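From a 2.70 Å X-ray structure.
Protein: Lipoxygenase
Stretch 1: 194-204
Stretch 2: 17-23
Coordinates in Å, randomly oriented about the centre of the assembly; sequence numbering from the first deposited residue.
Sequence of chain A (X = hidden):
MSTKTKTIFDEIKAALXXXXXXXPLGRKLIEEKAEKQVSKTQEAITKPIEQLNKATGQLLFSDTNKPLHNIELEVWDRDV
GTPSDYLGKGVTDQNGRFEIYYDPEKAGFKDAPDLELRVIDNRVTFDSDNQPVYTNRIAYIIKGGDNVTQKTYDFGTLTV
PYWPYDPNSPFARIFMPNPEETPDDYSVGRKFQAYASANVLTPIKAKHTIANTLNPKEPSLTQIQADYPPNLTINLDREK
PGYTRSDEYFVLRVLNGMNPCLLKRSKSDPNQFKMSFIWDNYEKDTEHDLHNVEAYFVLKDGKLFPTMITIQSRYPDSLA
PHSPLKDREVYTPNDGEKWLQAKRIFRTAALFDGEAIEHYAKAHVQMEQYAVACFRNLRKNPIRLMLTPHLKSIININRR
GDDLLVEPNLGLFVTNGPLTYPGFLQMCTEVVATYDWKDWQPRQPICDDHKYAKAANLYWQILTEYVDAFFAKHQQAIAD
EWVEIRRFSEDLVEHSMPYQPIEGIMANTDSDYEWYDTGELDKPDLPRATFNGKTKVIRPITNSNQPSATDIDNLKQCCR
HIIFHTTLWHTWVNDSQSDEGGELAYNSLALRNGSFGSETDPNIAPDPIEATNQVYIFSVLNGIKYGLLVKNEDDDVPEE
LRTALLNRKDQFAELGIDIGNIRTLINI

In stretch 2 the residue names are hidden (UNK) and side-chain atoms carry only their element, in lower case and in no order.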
ATOM      1  N   ALA A 194       9.973 -12.677  -4.809  1.00 51.61           N
ATOM      2  CA  ALA A 194      10.779 -11.591  -4.265  1.00 58.76           C
ATOM      3  C   ALA A 194      12.258 -11.961  -4.237  1.00 56.18           C
ATOM      4  O   ALA A 194      13.102 -11.246  -4.788  1.00 50.78           O
ATOM      5  CB  ALA A 194      10.303 -11.215  -2.869  1.00 60.70           C
ATOM      6  N   TYR A 195      12.562 -13.093  -3.608  1.00 60.37           N
ATOM      7  CA  TYR A 195      13.947 -13.500  -3.410  1.00 61.58           C
ATOM      8  C   TYR A 195      14.625 -13.837  -4.733  1.00 58.78           C
ATOM      9  O   TYR A 195      15.828 -13.636  -4.890  1.00 58.42           O
ATOM     10  CB  TYR A 195      14.012 -14.682  -2.439  1.00 68.97           C
ATOM     11  CG  TYR A 195      13.649 -14.283  -1.025  1.00 76.59           C
ATOM     12  CD1 TYR A 195      14.247 -13.178  -0.425  1.00 79.83           C
ATOM     13  CD2 TYR A 195      12.687 -14.982  -0.302  1.00 78.10           C
ATOM     14  CE1 TYR A 195      13.917 -12.791   0.862  1.00 82.48           C
ATOM     15  CE2 TYR A 195      12.346 -14.601   0.991  1.00 80.79           C
ATOM     16  CZ  TYR A 195      12.965 -13.502   1.568  1.00 82.31           C
ATOM     17  OH  TYR A 195      12.633 -13.112   2.851  1.00 79.82           O
ATOM     18  N   ALA A 196      13.845 -14.325  -5.690  1.00 54.43           N
ATOM     19  CA  ALA A 196      14.374 -14.629  -7.012  1.00 51.32           C
ATOM     20  C   ALA A 196      14.785 -13.350  -7.731  1.00 52.57           C
ATOM     21  O   ALA A 196      15.929 -13.219  -8.194  1.00 54.12           O
ATOM     22  CB  ALA A 196      13.347 -15.389  -7.827  1.00 49.97           C
ATOM     23  N   SER A 197      13.835 -12.420  -7.825  1.00 56.37           N
ATOM     24  CA  SER A 197      14.060 -11.124  -8.462  1.00 55.36           C
ATOM     25  C   SER A 197      15.272 -10.427  -7.852  1.00 52.64           C
ATOM     26  O   SER A 197      16.159  -9.929  -8.563  1.00 53.19           O
ATOM     27  CB  SER A 197      12.812 -10.245  -8.324  1.00 56.67           C
ATOM     28  OG  SER A 197      12.844  -9.153  -9.225  1.00 60.95           O
ATOM     29  N   ALA A 198      15.306 -10.415  -6.524  1.00 51.10           N
ATOM     30  CA  ALA A 198      16.411  -9.806  -5.804  1.00 55.31           C
ATOM     31  C   ALA A 198      17.721 -10.530  -6.106  1.00 60.57           C
ATOM     32  O   ALA A 198      18.759  -9.894  -6.239  1.00 62.80           O
ATOM     33  CB  ALA A 198      16.132  -9.796  -4.302  1.00 50.89           C
ATOM     34  N   ASN A 199      17.678 -11.853  -6.225  1.00 67.19           N
ATOM     35  CA  ASN A 199      18.899 -12.606  -6.505  1.00 70.31           C
ATOM     36  C   ASN A 199      19.450 -12.304  -7.898  1.00 67.04           C
ATOM     37  O   ASN A 199      20.662 -12.313  -8.107  1.00 67.87           O
ATOM     38  CB  ASN A 199      18.661 -14.108  -6.348  1.00 69.81           C
ATOM     39  CG  ASN A 199      19.921 -14.856  -5.950  1.00 68.74           C
ATOM     40  OD1 ASN A 199      20.952 -14.249  -5.651  1.00 70.64           O
ATOM     41  ND2 ASN A 199      19.843 -16.178  -5.934  1.00 67.60           N
ATOM     42  N   VAL A 200      18.562 -12.031  -8.850  1.00 60.22           N
ATOM     43  CA  VAL A 200      19.014 -11.594 -10.167  1.00 57.25           C
ATOM     44  C   VAL A 200      19.605 -10.180 -10.130  1.00 57.87           C
ATOM     45  O   VAL A 200      20.725  -9.960 -10.583  1.00 58.38           O
ATOM     46  CB  VAL A 200      17.870 -11.624 -11.196  1.00 54.25           C
ATOM     47  CG1 VAL A 200      18.338 -11.051 -12.527  1.00 50.68           C
ATOM     48  CG2 VAL A 200      17.341 -13.036 -11.367  1.00 52.97           C
ATOM     49  N   LEU A 201      18.857  -9.229  -9.575  1.00 59.89           N
ATOM     50  CA  LEU A 201      19.212  -7.811  -9.701  1.00 55.95           C
ATOM     51  C   LEU A 201      20.270  -7.283  -8.716  1.00 57.30           C
ATOM     52  O   LEU A 201      21.000  -6.346  -9.034  1.00 54.47           O
ATOM     53  CB  LEU A 201      17.943  -6.964  -9.574  1.00 52.20           C
ATOM     54  CG  LEU A 201      17.035  -6.919 -10.804  1.00 48.99           C
ATOM     55  CD1 LEU A 201      15.659  -6.347 -10.472  1.00 45.97           C
ATOM     56  CD2 LEU A 201      17.703  -6.102 -11.892  1.00 49.70           C
ATOM     57  N   THR A 202      20.351  -7.874  -7.528  1.00 58.76           N
ATOM     58  CA  THR A 202      21.229  -7.363  -6.471  1.00 56.33           C
ATOM     59  C   THR A 202      22.737  -7.440  -6.763  1.00 57.22           C
ATOM     60  O   THR A 202      23.464  -6.515  -6.405  1.00 59.65           O
ATOM     61  CB  THR A 202      20.954  -8.084  -5.133  1.00 52.35           C
ATOM     62  OG1 THR A 202      19.573  -7.932  -4.790  1.00 51.76           O
ATOM     63  CG2 THR A 202      21.803  -7.511  -4.011  1.00 50.69           C
ATOM     64  N   PRO A 203      23.221  -8.528  -7.402  1.00 57.41           N
ATOM     65  CA  PRO A 203      24.662  -8.535  -7.702  1.00 53.38           C
ATOM     66  C   PRO A 203      25.111  -7.375  -8.590  1.00 50.52           C
ATOM     67  O   PRO A 203      26.279  -6.977  -8.534  1.00 50.91           O
ATOM     68  CB  PRO A 203      24.859  -9.868  -8.421  1.00 49.57           C
ATOM     69  CG  PRO A 203      23.798 -10.732  -7.873  1.00 52.44           C
ATOM     70  CD  PRO A 203      22.610  -9.839  -7.692  1.00 55.43           C
ATOM     71  N   ILE A 204      24.189  -6.840  -9.387  1.00 43.98           N
ATOM     72  CA  ILE A 204      24.467  -5.687 -10.237  1.00 49.71           C
ATOM     73  C   ILE A 204      24.693  -4.444  -9.379  1.00 60.19           C
ATOM     74  O   ILE A 204      25.737  -3.785  -9.464  1.00 68.43           O
ATOM     75  CB  ILE A 204      23.309  -5.422 -11.231  1.00 43.75           C
ATOM     76  CG1 ILE A 204      22.870  -6.716 -11.923  1.00 45.17           C
ATOM     77  CG2 ILE A 204      23.711  -4.386 -12.259  1.00 42.09           C
ATOM     78  CD1 ILE A 204      23.934  -7.340 -12.804  1.00 52.74           C
ATOM     79  N   UNK A  17      23.491 -13.592   1.583  1.00 65.15           N
ATOM     80  CA  UNK A  17      22.202 -13.924   2.176  1.00 66.66           C
ATOM     81  C   UNK A  17      21.207 -14.303   1.087  1.00 70.70           C
ATOM     82  O   UNK A  17      20.492 -15.304   1.207  1.00 76.20           O
ATOM     83  c   UNK A  17      22.558 -12.487   4.189  1.00 65.76           C
ATOM     84  c   UNK A  17      21.647 -12.761   3.004  1.00 62.24           C
ATOM     85  c   UNK A  17      20.235 -13.064   3.476  1.00 58.92           C
ATOM     86  N   UNK A  18      21.177 -13.514   0.015  1.00 66.68           N
ATOM     87  CA  UNK A  18      20.272 -13.809  -1.086  1.00 64.64           C
ATOM     88  C   UNK A  18      20.599 -15.145  -1.731  1.00 72.34           C
ATOM     89  O   UNK A  18      19.704 -15.824  -2.221  1.00 76.72           O
ATOM     90  c   UNK A  18      19.724 -10.267  -2.567  1.00 64.57           C
ATOM     91  c   UNK A  18      20.309 -12.687  -2.119  1.00 60.06           C
ATOM     92  c   UNK A  18      18.063 -11.772  -1.460  1.00 64.42           C
ATOM     93  c   UNK A  18      19.541 -11.449  -1.634  1.00 63.93           C
ATOM     94  N   UNK A  19      21.874 -15.524  -1.716  1.00 76.95           N
ATOM     95  CA  UNK A  19      22.261 -16.843  -2.214  1.00 82.53           C
ATOM     96  C   UNK A  19      21.648 -17.938  -1.350  1.00 79.32           C
ATOM     97  O   UNK A  19      21.114 -18.920  -1.863  1.00 77.88           O
ATOM     98  c   UNK A  19      24.193 -15.681  -4.331  1.00100.77           C
ATOM     99  c   UNK A  19      23.782 -17.004  -2.235  1.00 90.06           C
ATOM    100  n   UNK A  19      24.696 -14.362  -6.379  1.00104.25           N
ATOM    101  c   UNK A  19      24.538 -15.854  -2.871  1.00 95.48           C
ATOM    102  c   UNK A  19      24.980 -14.527  -4.930  1.00102.69           C
ATOM    103  N   UNK A  20      21.732 -17.757  -0.033  1.00 78.09           N
ATOM    104  CA  UNK A  20      21.220 -18.749   0.909  1.00 78.80           C
ATOM    105  C   UNK A  20      19.702 -18.917   0.824  1.00 75.33           C
ATOM    106  O   UNK A  20      19.193 -20.040   0.838  1.00 77.59           O
ATOM    107  c   UNK A  20      23.084 -18.122   2.469  1.00 82.64           C
ATOM    108  c   UNK A  20      21.593 -18.387   2.357  1.00 82.15           C
ATOM    109  c   UNK A  20      21.186 -19.504   3.302  1.00 86.27           C
ATOM    110  N   UNK A  21      18.981 -17.804   0.732  1.00 67.00           N
ATOM    111  CA  UNK A  21      17.524 -17.863   0.724  1.00 66.93           C
ATOM    112  C   UNK A  21      16.986 -18.370  -0.612  1.00 68.20           C
ATOM    113  O   UNK A  21      16.068 -19.187  -0.644  1.00 71.10           O
ATOM    114  c   UNK A  21      16.978 -14.570   2.696  1.00 63.11           C
ATOM    115  c   UNK A  21      15.406 -16.608   1.247  1.00 59.07           C
ATOM    116  c   UNK A  21      17.555 -15.890   2.284  1.00 59.48           C
ATOM    117  c   UNK A  21      16.904 -16.486   1.037  1.00 61.34           C
ATOM    118  N   UNK A  22      17.559 -17.893  -1.713  1.00 69.59           N
ATOM    119  CA  UNK A  22      17.128 -18.336  -3.040  1.00 72.17           C
ATOM    120  C   UNK A  22      17.802 -19.660  -3.394  1.00 77.26           C
ATOM    121  O   UNK A  22      18.472 -19.785  -4.421  1.00 80.54           O
ATOM    122  c   UNK A  22      17.431 -17.270  -4.098  1.00 70.05           C
ATOM    123  o   UNK A  22      15.734 -18.337  -5.389  1.00 75.17           O
ATOM    124  c   UNK A  22      16.646 -17.479  -5.383  1.00 70.87           C
ATOM    125  o   UNK A  22      16.930 -16.780  -6.380  1.00 65.68           O
ATOM    126  N   UNK A  23      17.608 -20.645  -2.521  1.00 75.51           N
ATOM    127  CA  UNK A  23      18.223 -21.959  -2.648  1.00 75.31           C
ATOM    128  C   UNK A  23      17.327 -22.986  -1.960  1.00 76.54           C
ATOM    129  O   UNK A  23      16.364 -22.605  -1.295  1.00 77.62           O
ATOM    130  o   UNK A  23      19.570 -21.960  -0.623  1.00 74.24           O
ATOM    131  c   UNK A  23      19.628 -21.954  -2.037  1.00 74.77           C
TER

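Position 17 carries three carbons, one bonded to the backbone and bearing the other two; they lie out of reach of stretch 1. This fork at the first carbon, with nothing beyond it, is Val-17. Its backbone O accepts the helical bond from N of position 21.

Position 18 has four carbons, forked at the second. They reach in among Tyr-195, Ala-198, Asn-199 and Thr-202, with one end carbon 3.2 Å from OG1 of Thr-202. An unbranched first carbon followed by a carbon bearing two methyls is leucine, and Leu-18 points toward the other helix, where it sits as a knob among those four residues. Its CD2 lies 4.0 Å from CB of Ala-198 and 4.2 Å from CD1 of Tyr-195, while its CD1 is the atom close to Thr-202. The OG1 hydroxyl of Thr-202 also donates to the backbone O of Ala-198 at 2.6 Å, so its hydrogen-bonding capacity is used although a methyl lies against it.

Position 19 shows four carbons in a row ending in nitrogen. A carbon near the end of the chain approaches OD1 of Asn-199, and the terminal nitrogen approaches CG of Pro-203. This is Lys-19. Its CA-to-CB bond points away, yet the chain's end comes nearer. CD lies 3.8 Å from OD1 of Asn-199, and NZ is 4.0 Å from CG of Pro-203, so the outer part of the chain, not its base, lies against Asn-199 and Pro-203.

Position 20 again has one carbon carrying two others and touches nothing on stretch 1. This is Val-20, which points away from the partner helix.

Position 21 has four carbons, forked at the first, with one arm two carbons long. The short arm's methyl rests on the ring of Tyr-195. The pattern is Ile-21, whose CG2 stands 3.6 Å from the centroid of that ring, nearly along its normal, a CH-pi contact over the face.

Position 22 has two carbons, the second carrying two oxygens, one of which is 3.0 Å from ND2 of Asn-199. A carboxylate on so short a stem is Asp-22. Its OD2 accepts the hydrogen bond from ND2 of Asn-199, and this residue is the first to leave helical geometry.

Position 23 has one carbon then one oxygen and makes no contact with stretch 1. It is Ser-23, at the N-cap position before a helix; its OG donates a very short 2.4 Å bond to O of Val-20.

The helices run roughly antiparallel, at 149°, with axes approaching to 9.5 Å. Leu-18 and Ile-21 supply the apolar packing, while Asp-22 adds one directional bond where its helix ends. Asn-199 serves both parts, helping to line the pocket for Leu-18 and donating to Asp-22. The design rule is compact: a knob, a methyl over a ring and one polar latch.

Stretch 2 (17-23) VLKVIDS
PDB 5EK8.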